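Local coordinates for chitin deacetylase 1 (Bombyx mori, PDB 5ZNT), which hydrolyses the N-acetamido groups of chitin with the help of a zinc ion, giving chitosan and acetate, at residues I72-K81 / K94-H105; V142-V152 / F166-A174. One frame throughout, in Å; residues are numbered along the deposited sequence.

In the fold
Contacts 1 and 2 are successive parallel strand pairings of the carbohydrate esterase 4 catalytic domain, with centres about 11 Å apart. Each closes a beta-alpha-beta unit, and contact 1 is complete before contact 2 begins. Backbone bonds between Val100 and both Gly144 and Arg146 join them edge to edge. Two side-chain bonds add to this: Glu97 OE2 lies 2.7 Å from Tyr168 OH, and His101 ND1 lies 2.7 Å from Arg146 O. Contact 1 supplies two zinc ligands, His101 and His105, and Asp46 is the third protein ligand. Contact 2 forms a second shell; the Arg146 side chain is about 7 Å from the zinc at its nearest atoms.

Contact 1: I72-K81 / K94-H105; sequences IKATYFVSHK and KGHEIAVHSITH. With ZN (zinc ion), chain C.
The imidazole of His96 takes the place of a backbone acceptor where the two segments first meet. Its ND1 receives the N-H of Ala74 at 3.0 Å, almost in the ring plane and nearly straight (161°). As ND1 accepts this bond, it carries no proton. The CG of His96 stands beside its own backbone N (chi1 -55°), which turns ND1 back to the neighbouring segment. Tyr76 approaches the same imidazole with its edge toward the face, planes at 78°, in an offset edge-to-face pair. Its CE1 comes 3.7 Å from His96 CB.

Backbone bonds then alternate between the strands, from Glu97 N to Ala74 O through to His101 N to Val78 O. The Ala99 N to Tyr76 O bond is short, at 2.7 Å. Phe77 and Ala99 share the sheet face of Thr75 and Glu97. There, CD1 of Phe77 comes 3.4 Å from the Ala99 methyl, while the ring meets Val100 O at its edge. On the other face, CD1 of Ile98 touches Tyr76 CB and its CG2 touches Val78 CG2. The helix 85-93 lies against Tyr76, His96 and Ile98.

Beyond the strands, His101 and His105 each bind zinc through NE2 at 2.1 Å. Asp46 and three waters complete the six ligands. His101 ND1 is hydrogen-bonded to Arg146 O, which fixes the rotation of the imidazole. Ser102 OG accepts from His105 N in an ST motif and donates to His101 O, tying the loop between the two ligands. This is a parallel beta-alpha-beta unit whose C-terminal loop carries the histidines of the His-X-X-X-His zinc motif of carbohydrate esterase 4 deacetylases.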
loop_
_atom_site.group_PDB
_atom_site.type_symbol
_atom_site.label_atom_id
_atom_site.label_comp_id
_atom_site.label_asym_id
_atom_site.label_seq_id
_atom_site.Cartn_x
_atom_site.Cartn_y
_atom_site.Cartn_z
ATOM N N ILE A 72 -8.485 8.809 10.301
ATOM C CA ILE A 72 -8.274 7.700 9.376
ATOM C C ILE A 72 -6.903 7.845 8.717
ATOM O O ILE A 72 -6.404 8.956 8.508
ATOM C CB ILE A 72 -9.390 7.628 8.320
ATOM C CG1 ILE A 72 -9.473 8.908 7.490
ATOM C CG2 ILE A 72 -10.730 7.382 8.986
ATOM C CD1 ILE A 72 -10.470 8.738 6.304
ATOM N N LYS A 73 -6.270 6.712 8.428
ATOM C CA LYS A 73 -4.915 6.703 7.890
ATOM C C LYS A 73 -4.878 5.893 6.603
ATOM O O LYS A 73 -5.575 4.883 6.471
ATOM C CB LYS A 73 -3.906 6.108 8.872
ATOM C CG LYS A 73 -3.858 6.788 10.254
ATOM C CD LYS A 73 -3.523 8.286 10.129
ATOM C CE LYS A 73 -3.096 8.841 11.502
ATOM N NZ LYS A 73 -4.125 8.520 12.551
ATOM N N ALA A 74 -4.030 6.334 5.667
ATOM C CA ALA A 74 -3.836 5.681 4.378
ATOM C C ALA A 74 -2.351 5.376 4.180
ATOM O O ALA A 74 -1.495 5.786 4.969
ATOM C CB ALA A 74 -4.389 6.557 3.228
ATOM N N THR A 75 -2.047 4.628 3.122
ATOM C CA THR A 75 -0.681 4.224 2.778
ATOM C C THR A 75 -0.360 4.747 1.383
ATOM O O THR A 75 -1.160 4.575 0.472
ATOM C CB THR A 75 -0.534 2.691 2.806
ATOM O OG1 THR A 75 -0.954 2.181 4.087
ATOM C CG2 THR A 75 0.918 2.265 2.553
ATOM N N TYR A 76 0.806 5.371 1.215
ATOM C CA TYR A 76 1.213 5.971 -0.051
ATOM C C TYR A 76 2.394 5.183 -0.593
ATOM O O TYR A 76 3.441 5.113 0.060
ATOM C CB TYR A 76 1.607 7.436 0.128
ATOM C CG TYR A 76 0.422 8.309 0.466
ATOM C CD1 TYR A 76 -0.083 8.355 1.760
ATOM C CD2 TYR A 76 -0.210 9.065 -0.514
ATOM C CE1 TYR A 76 -1.188 9.135 2.077
ATOM C CE2 TYR A 76 -1.310 9.872 -0.204
ATOM C CZ TYR A 76 -1.776 9.910 1.094
ATOM O OH TYR A 76 -2.853 10.688 1.394
ATOM N N PHE A 77 2.205 4.545 -1.746
ATOM C CA PHE A 77 3.306 3.873 -2.436
ATOM C C PHE A 77 3.909 4.889 -3.398
ATOM O O PHE A 77 3.359 5.157 -4.468
ATOM C CB PHE A 77 2.816 2.611 -3.149
ATOM C CG PHE A 77 2.441 1.506 -2.195
ATOM C CD1 PHE A 77 3.420 0.689 -1.643
ATOM C CD2 PHE A 77 1.120 1.317 -1.825
ATOM C CE1 PHE A 77 3.074 -0.314 -0.739
ATOM C CE2 PHE A 77 0.776 0.314 -0.934
ATOM C CZ PHE A 77 1.746 -0.489 -0.392
ATOM N N VAL A 78 5.046 5.454 -3.014
ATOM C CA VAL A 78 5.554 6.681 -3.626
ATOM C C VAL A 78 6.613 6.318 -4.641
ATOM O O VAL A 78 7.543 5.569 -4.327
ATOM C CB VAL A 78 6.120 7.632 -2.552
ATOM C CG1 VAL A 78 6.685 8.913 -3.214
ATOM C CG2 VAL A 78 4.996 7.996 -1.542
ATOM N N SER A 79 6.478 6.850 -5.859
ATOM C CA SER A 79 7.520 6.776 -6.873
ATOM C C SER A 79 8.253 8.118 -6.928
ATOM O O SER A 79 7.694 9.153 -6.569
ATOM C CB SER A 79 6.923 6.432 -8.254
ATOM O OG SER A 79 5.937 7.403 -8.636
ATOM N N HIS A 80 9.504 8.095 -7.419
ATOM C CA HIS A 80 10.408 9.239 -7.242
ATOM C C HIS A 80 10.068 10.407 -8.160
ATOM O O HIS A 80 9.999 11.553 -7.710
ATOM C CB HIS A 80 11.855 8.784 -7.470
ATOM C CG HIS A 80 12.872 9.895 -7.458
ATOM N ND1 HIS A 80 12.916 10.871 -6.478
ATOM C CD2 HIS A 80 13.897 10.164 -8.301
ATOM C CE1 HIS A 80 13.932 11.688 -6.718
ATOM N NE2 HIS A 80 14.546 11.279 -7.817
ATOM N N LYS A 81 9.899 10.162 -9.469
ATOM C CA LYS A 81 9.956 11.285 -10.398
ATOM C C LYS A 81 8.795 12.235 -10.155
ATOM O O LYS A 81 7.634 11.815 -10.068
ATOM C CB LYS A 81 9.959 10.800 -11.862
ATOM C CG LYS A 81 10.601 11.797 -12.838
ATOM C CD LYS A 81 10.513 11.253 -14.304
ATOM C CE LYS A 81 11.320 12.104 -15.260
ATOM N NZ LYS A 81 11.369 11.509 -16.656
ATOM N N LYS A 94 1.673 13.597 9.496
ATOM C CA LYS A 94 0.255 13.476 9.810
ATOM C C LYS A 94 -0.172 12.043 10.101
ATOM O O LYS A 94 -1.347 11.820 10.392
ATOM C CB LYS A 94 -0.601 14.036 8.668
ATOM C CG LYS A 94 -0.569 15.574 8.578
ATOM C CD LYS A 94 -1.266 16.185 9.773
ATOM C CE LYS A 94 -1.503 17.671 9.563
ATOM N NZ LYS A 94 -2.513 18.212 10.530
ATOM N N GLY A 95 0.733 11.073 10.029
ATOM C CA GLY A 95 0.439 9.717 10.447
ATOM C C GLY A 95 0.086 8.750 9.336
ATOM O O GLY A 95 -0.266 7.599 9.631
ATOM N N HIS A 96 0.137 9.177 8.075
ATOM C CA HIS A 96 -0.022 8.230 6.985
ATOM C C HIS A 96 1.293 7.497 6.744
ATOM O O HIS A 96 2.377 7.983 7.076
ATOM C CB HIS A 96 -0.494 8.943 5.722
ATOM C CG HIS A 96 -1.745 9.740 5.938
ATOM N ND1 HIS A 96 -2.987 9.153 6.060
ATOM C CD2 HIS A 96 -1.937 11.069 6.095
ATOM C CE1 HIS A 96 -3.895 10.091 6.261
ATOM N NE2 HIS A 96 -3.282 11.263 6.296
ATOM N N GLU A 97 1.185 6.300 6.193
ATOM C CA GLU A 97 2.354 5.469 5.960
ATOM C C GLU A 97 2.959 5.797 4.603
ATOM O O GLU A 97 2.232 5.987 3.627
ATOM C CB GLU A 97 1.984 3.985 6.017
ATOM C CG GLU A 97 3.163 3.082 5.655
ATOM C CD GLU A 97 2.890 1.594 5.870
ATOM O OE1 GLU A 97 1.795 1.250 6.367
ATOM O OE2 GLU A 97 3.796 0.780 5.554
ATOM N N ILE A 98 4.290 5.866 4.547
ATOM C CA ILE A 98 5.011 6.075 3.293
ATOM C C ILE A 98 5.702 4.771 2.942
ATOM O O ILE A 98 6.455 4.234 3.757
ATOM C CB ILE A 98 6.039 7.212 3.401
ATOM C CG1 ILE A 98 5.348 8.513 3.777
ATOM C CG2 ILE A 98 6.821 7.352 2.065
ATOM C CD1 ILE A 98 4.286 8.985 2.773
ATOM N N ALA A 99 5.445 4.261 1.736
ATOM C CA ALA A 99 6.061 3.034 1.232
ATOM C C ALA A 99 6.668 3.336 -0.133
ATOM O O ALA A 99 6.477 4.427 -0.677
ATOM C CB ALA A 99 5.027 1.887 1.125
ATOM N N VAL A 100 7.418 2.381 -0.715
ATOM C CA VAL A 100 8.157 2.675 -1.948
ATOM C C VAL A 100 7.485 2.019 -3.140
ATOM O O VAL A 100 6.940 0.907 -3.054
ATOM C CB VAL A 100 9.644 2.280 -1.878
ATOM C CG1 VAL A 100 10.325 2.933 -0.661
ATOM C CG2 VAL A 100 9.845 0.766 -1.887
ATOM N N HIS A 101 7.562 2.714 -4.273
ATOM C CA HIS A 101 6.977 2.327 -5.545
ATOM C C HIS A 101 8.007 2.522 -6.664
ATOM O O HIS A 101 7.644 2.796 -7.810
ATOM C CB HIS A 101 5.709 3.146 -5.793
ATOM C CG HIS A 101 4.842 2.662 -6.919
ATOM N ND1 HIS A 101 4.524 1.334 -7.110
ATOM C CD2 HIS A 101 4.173 3.350 -7.883
ATOM C CE1 HIS A 101 3.714 1.222 -8.152
ATOM N NE2 HIS A 101 3.491 2.431 -8.644
ATOM N N SER A 102 9.300 2.437 -6.312
ATOM C CA SER A 102 10.487 2.473 -7.180
ATOM C C SER A 102 10.969 3.890 -7.528
ATOM O O SER A 102 10.242 4.877 -7.375
ATOM C CB SER A 102 10.285 1.681 -8.482
ATOM O OG SER A 102 9.704 2.493 -9.475
ATOM N N ILE A 103 12.213 3.981 -7.993
ATOM C CA ILE A 103 12.771 5.252 -8.463
ATOM C C ILE A 103 12.258 5.583 -9.860
ATOM O O ILE A 103 11.734 6.675 -10.106
ATOM C CB ILE A 103 14.310 5.187 -8.444
ATOM C CG1 ILE A 103 14.814 5.183 -6.994
ATOM C CG2 ILE A 103 14.905 6.360 -9.299
ATOM C CD1 ILE A 103 16.350 5.025 -6.865
ATOM N N THR A 104 12.384 4.645 -10.795
ATOM C CA THR A 104 12.132 4.962 -12.196
ATOM C C THR A 104 10.689 4.746 -12.637
ATOM O O THR A 104 10.277 5.358 -13.629
ATOM C CB THR A 104 13.019 4.123 -13.135
ATOM O OG1 THR A 104 12.559 2.767 -13.137
ATOM C CG2 THR A 104 14.494 4.159 -12.704
ATOM N N HIS A 105 9.925 3.888 -11.960
ATOM C CA HIS A 105 8.607 3.470 -12.462
ATOM C C HIS A 105 8.700 3.041 -13.934
ATOM O O HIS A 105 7.824 3.341 -14.752
ATOM C CB HIS A 105 7.563 4.580 -12.278
ATOM C CG HIS A 105 6.162 4.073 -12.112
ATOM N ND1 HIS A 105 5.375 3.674 -13.178
ATOM C CD2 HIS A 105 5.402 3.906 -11.002
ATOM C CE1 HIS A 105 4.188 3.302 -12.730
ATOM N NE2 HIS A 105 4.188 3.413 -11.411
HETATM ZN ZN ZN C . 2.422 3.163 -10.313
HETATM O O HOH W 1 0.548 2.088 -9.533
HETATM O O HOH W 2 2.052 1.013 -11.056
HETATM O O HOH W 3 1.134 3.845 -11.894
#

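Contact 2: V142-V152 / F166-A174; sequences VVGVRAPYLRV and FLYDSTITA
Arg146 curls its side chain from CB to NE around Ser170 O. Its CB lies 3.5 Å from Ser170 O, and CG comes closer, at 3.2 Å. CD also touches this oxygen. A bend at chi3 (-73°) then brings NE back to it, giving a 2.7 Å bond in both the guanidinium and carbonyl planes. NH2 reaches Ser170 OG at 2.9 Å, so the group grips one residue side-on through two atoms. That OG is also hydrogen-bonded to Met211 O in strand 209-214. NH1 turns to Asp45 in a salt bridge and to Thr43.

Thr171 works beside it. Its OG1 accepts from Ala147 N and donates to Asp169 OD1, while its CG2 packs on Ala147 CB and Val152 CG2. Asp169 OD2 takes Thr171 N from above the carboxylate plane, making an Asx turn. One water donates to both Leu150 O and Thr171 O, bridging the two segments.

Toward the other end, CA of Gly144 sits over the Tyr168 ring, 3.5 Å from its centroid. CG2 of Val145 similarly covers the centre of one Phe166 face. Val143 O takes Leu167 N and, weakly, Tyr168 N.

Partners on all three nitrogens fix the orientation of the guanidinium plane. Its positive charge is probably balanced in part by Asp45, and the grip probably steadies the backbone that offers Arg146 O to the zinc ligand His101.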
loop_
_atom_site.group_PDB
_atom_site.type_symbol
_atom_site.label_atom_id
_atom_site.label_comp_id
_atom_site.label_asym_id
_atom_site.label_seq_id
_atom_site.Cartn_x
_atom_site.Cartn_y
_atom_site.Cartn_z
ATOM N N VAL A 142 9.609 3.405 6.717
ATOM C CA VAL A 142 9.405 3.149 5.289
ATOM C C VAL A 142 9.764 1.677 5.046
ATOM O O VAL A 142 10.931 1.322 4.945
ATOM C CB VAL A 142 10.246 4.099 4.432
ATOM C CG1 VAL A 142 10.054 3.809 2.938
ATOM C CG2 VAL A 142 9.924 5.581 4.775
ATOM N N VAL A 143 8.759 0.796 4.988
ATOM C CA VAL A 143 9.037 -0.638 5.105
ATOM C C VAL A 143 8.293 -1.468 4.062
ATOM O O VAL A 143 8.512 -2.681 3.962
ATOM C CB VAL A 143 8.703 -1.158 6.523
ATOM C CG1 VAL A 143 9.434 -0.346 7.592
ATOM C CG2 VAL A 143 7.190 -1.144 6.770
ATOM N N GLY A 144 7.395 -0.840 3.302
ATOM C CA GLY A 144 6.608 -1.557 2.311
ATOM C C GLY A 144 7.035 -1.305 0.880
ATOM O O GLY A 144 7.647 -0.273 0.573
ATOM N N VAL A 145 6.710 -2.246 -0.007
ATOM C CA VAL A 145 7.059 -2.188 -1.419
ATOM C C VAL A 145 5.823 -2.515 -2.233
ATOM O O VAL A 145 5.100 -3.469 -1.910
ATOM C CB VAL A 145 8.182 -3.193 -1.764
ATOM C CG1 VAL A 145 8.376 -3.269 -3.292
ATOM C CG2 VAL A 145 9.498 -2.789 -1.094
ATOM N N ARG A 146 5.610 -1.767 -3.321
ATOM C CA ARG A 146 4.683 -2.173 -4.374
ATOM C C ARG A 146 5.351 -1.911 -5.713
ATOM O O ARG A 146 5.788 -0.784 -5.979
ATOM C CB ARG A 146 3.353 -1.420 -4.292
ATOM C CG ARG A 146 2.387 -1.742 -5.451
ATOM C CD ARG A 146 0.995 -1.144 -5.163
ATOM N NE ARG A 146 0.255 -1.874 -4.126
ATOM C CZ ARG A 146 -0.859 -1.438 -3.539
ATOM N NH1 ARG A 146 -1.380 -0.255 -3.872
ATOM N NH2 ARG A 146 -1.461 -2.195 -2.621
ATOM N N ALA A 147 5.414 -2.940 -6.561
ATOM C CA ALA A 147 6.096 -2.822 -7.855
ATOM C C ALA A 147 5.228 -2.090 -8.873
ATOM O O ALA A 147 4.006 -2.273 -8.896
ATOM C CB ALA A 147 6.472 -4.203 -8.407
ATOM N N PRO A 148 5.843 -1.242 -9.710
ATOM C CA PRO A 148 5.130 -0.650 -10.841
ATOM C C PRO A 148 4.420 -1.705 -11.681
ATOM O O PRO A 148 4.923 -2.821 -11.879
ATOM C CB PRO A 148 6.248 0.039 -11.639
ATOM C CG PRO A 148 7.246 0.433 -10.577
ATOM C CD PRO A 148 7.227 -0.747 -9.598
ATOM N N TYR A 149 3.228 -1.336 -12.146
ATOM C CA TYR A 149 2.327 -2.164 -12.955
ATOM C C TYR A 149 2.024 -3.516 -12.290
ATOM O O TYR A 149 1.608 -4.465 -12.966
ATOM C CB TYR A 149 2.890 -2.311 -14.393
ATOM C CG TYR A 149 3.330 -0.948 -14.912
ATOM C CD1 TYR A 149 2.404 -0.037 -15.424
ATOM C CD2 TYR A 149 4.654 -0.530 -14.784
ATOM C CE1 TYR A 149 2.804 1.239 -15.850
ATOM C CE2 TYR A 149 5.059 0.754 -15.188
ATOM C CZ TYR A 149 4.127 1.618 -15.712
ATOM O OH TYR A 149 4.526 2.869 -16.116
ATOM N N LEU A 150 2.205 -3.595 -10.961
ATOM C CA LEU A 150 2.000 -4.813 -10.177
ATOM C C LEU A 150 2.753 -5.999 -10.786
ATOM O O LEU A 150 2.260 -7.131 -10.816
ATOM C CB LEU A 150 0.504 -5.128 -10.026
ATOM C CG LEU A 150 -0.358 -3.996 -9.419
ATOM C CD1 LEU A 150 -1.813 -4.444 -9.247
ATOM C CD2 LEU A 150 0.195 -3.601 -8.051
ATOM N N ARG A 151 3.975 -5.743 -11.266
ATOM C CA ARG A 151 4.804 -6.809 -11.824
ATOM C C ARG A 151 5.601 -7.453 -10.701
ATOM O O ARG A 151 6.562 -6.864 -10.189
ATOM C CB ARG A 151 5.736 -6.274 -12.908
ATOM C CG ARG A 151 5.053 -5.600 -14.084
ATOM C CD ARG A 151 3.941 -6.457 -14.678
ATOM N NE ARG A 151 4.432 -7.735 -15.192
ATOM C CZ ARG A 151 3.638 -8.675 -15.696
ATOM N NH1 ARG A 151 2.324 -8.474 -15.742
ATOM N NH2 ARG A 151 4.149 -9.821 -16.136
ATOM N N VAL A 152 5.221 -8.673 -10.323
ATOM C CA VAL A 152 5.951 -9.394 -9.296
ATOM C C VAL A 152 7.294 -9.850 -9.851
ATOM O O VAL A 152 7.398 -10.235 -11.024
ATOM C CB VAL A 152 5.122 -10.590 -8.804
ATOM C CG1 VAL A 152 5.781 -11.209 -7.587
ATOM C CG2 VAL A 152 3.703 -10.120 -8.501
ATOM N N PHE A 166 13.046 -5.017 4.212
ATOM C CA PHE A 166 11.693 -4.512 4.037
ATOM C C PHE A 166 10.734 -5.403 4.825
ATOM O O PHE A 166 10.998 -6.590 5.038
ATOM C CB PHE A 166 11.311 -4.481 2.553
ATOM C CG PHE A 166 11.873 -3.286 1.796
ATOM C CD1 PHE A 166 11.310 -2.019 1.946
ATOM C CD2 PHE A 166 12.968 -3.429 0.952
ATOM C CE1 PHE A 166 11.826 -0.928 1.259
ATOM C CE2 PHE A 166 13.484 -2.334 0.254
ATOM C CZ PHE A 166 12.915 -1.083 0.416
ATOM N N LEU A 167 9.618 -4.824 5.272
ATOM C CA LEU A 167 8.675 -5.606 6.067
ATOM C C LEU A 167 7.690 -6.358 5.181
ATOM O O LEU A 167 7.432 -7.549 5.388
ATOM C CB LEU A 167 7.925 -4.697 7.037
ATOM C CG LEU A 167 6.846 -5.368 7.892
ATOM C CD1 LEU A 167 7.484 -6.431 8.811
ATOM C CD2 LEU A 167 6.072 -4.301 8.679
ATOM N N TYR A 168 7.123 -5.688 4.186
ATOM C CA TYR A 168 6.079 -6.337 3.424
ATOM C C TYR A 168 6.122 -5.900 1.981
ATOM O O TYR A 168 6.598 -4.807 1.645
ATOM C CB TYR A 168 4.684 -6.053 3.992
ATOM C CG TYR A 168 4.236 -4.612 3.847
ATOM C CD1 TYR A 168 3.545 -4.185 2.712
ATOM C CD2 TYR A 168 4.524 -3.677 4.833
ATOM C CE1 TYR A 168 3.134 -2.856 2.573
ATOM C CE2 TYR A 168 4.128 -2.343 4.698
ATOM C CZ TYR A 168 3.427 -1.950 3.573
ATOM O OH TYR A 168 3.043 -0.640 3.425
ATOM N N ASP A 169 5.579 -6.767 1.139
ATOM C CA ASP A 169 5.239 -6.465 -0.232
ATOM C C ASP A 169 3.724 -6.376 -0.369
ATOM O O ASP A 169 2.978 -7.060 0.341
ATOM C CB ASP A 169 5.782 -7.547 -1.160
ATOM C CG ASP A 169 5.298 -7.380 -2.564
ATOM O OD1 ASP A 169 5.735 -6.414 -3.221
ATOM O OD2 ASP A 169 4.458 -8.180 -3.018
ATOM N N SER A 170 3.267 -5.511 -1.278
ATOM C CA SER A 170 1.861 -5.472 -1.693
ATOM C C SER A 170 1.855 -5.335 -3.214
ATOM O O SER A 170 1.475 -4.308 -3.785
ATOM C CB SER A 170 1.067 -4.348 -1.027
ATOM O OG SER A 170 -0.331 -4.499 -1.324
ATOM N N THR A 171 2.301 -6.391 -3.872
ATOM C CA THR A 171 2.307 -6.485 -5.328
ATOM C C THR A 171 1.533 -7.693 -5.850
ATOM O O THR A 171 1.037 -7.659 -6.976
ATOM C CB THR A 171 3.756 -6.568 -5.836
ATOM O OG1 THR A 171 4.533 -5.515 -5.251
ATOM C CG2 THR A 171 3.819 -6.495 -7.350
ATOM N N ILE A 172 1.410 -8.746 -5.052
ATOM C CA ILE A 172 0.805 -9.993 -5.505
ATOM C C ILE A 172 -0.709 -9.867 -5.453
ATOM O O ILE A 172 -1.276 -9.480 -4.425
ATOM C CB ILE A 172 1.301 -11.163 -4.646
ATOM C CG1 ILE A 172 2.796 -11.361 -4.903
ATOM C CG2 ILE A 172 0.481 -12.449 -4.957
ATOM C CD1 ILE A 172 3.431 -12.366 -3.968
ATOM N N THR A 173 -1.369 -10.158 -6.568
ATOM C CA THR A 173 -2.823 -10.116 -6.644
ATOM C C THR A 173 -3.405 -11.505 -6.384
ATOM O O THR A 173 -2.850 -12.512 -6.832
ATOM C CB THR A 173 -3.263 -9.604 -8.018
ATOM O OG1 THR A 173 -2.806 -8.241 -8.193
ATOM C CG2 THR A 173 -4.735 -9.643 -8.119
ATOM N N ALA A 174 -4.511 -11.561 -5.632
ATOM C CA ALA A 174 -5.227 -12.819 -5.460
ATOM C C ALA A 174 -6.512 -12.772 -6.255
ATOM O O ALA A 174 -7.257 -11.795 -6.139
ATOM C CB ALA A 174 -5.539 -13.094 -3.979
HETATM O O HOH W 4 0.385 -8.706 -9.349
#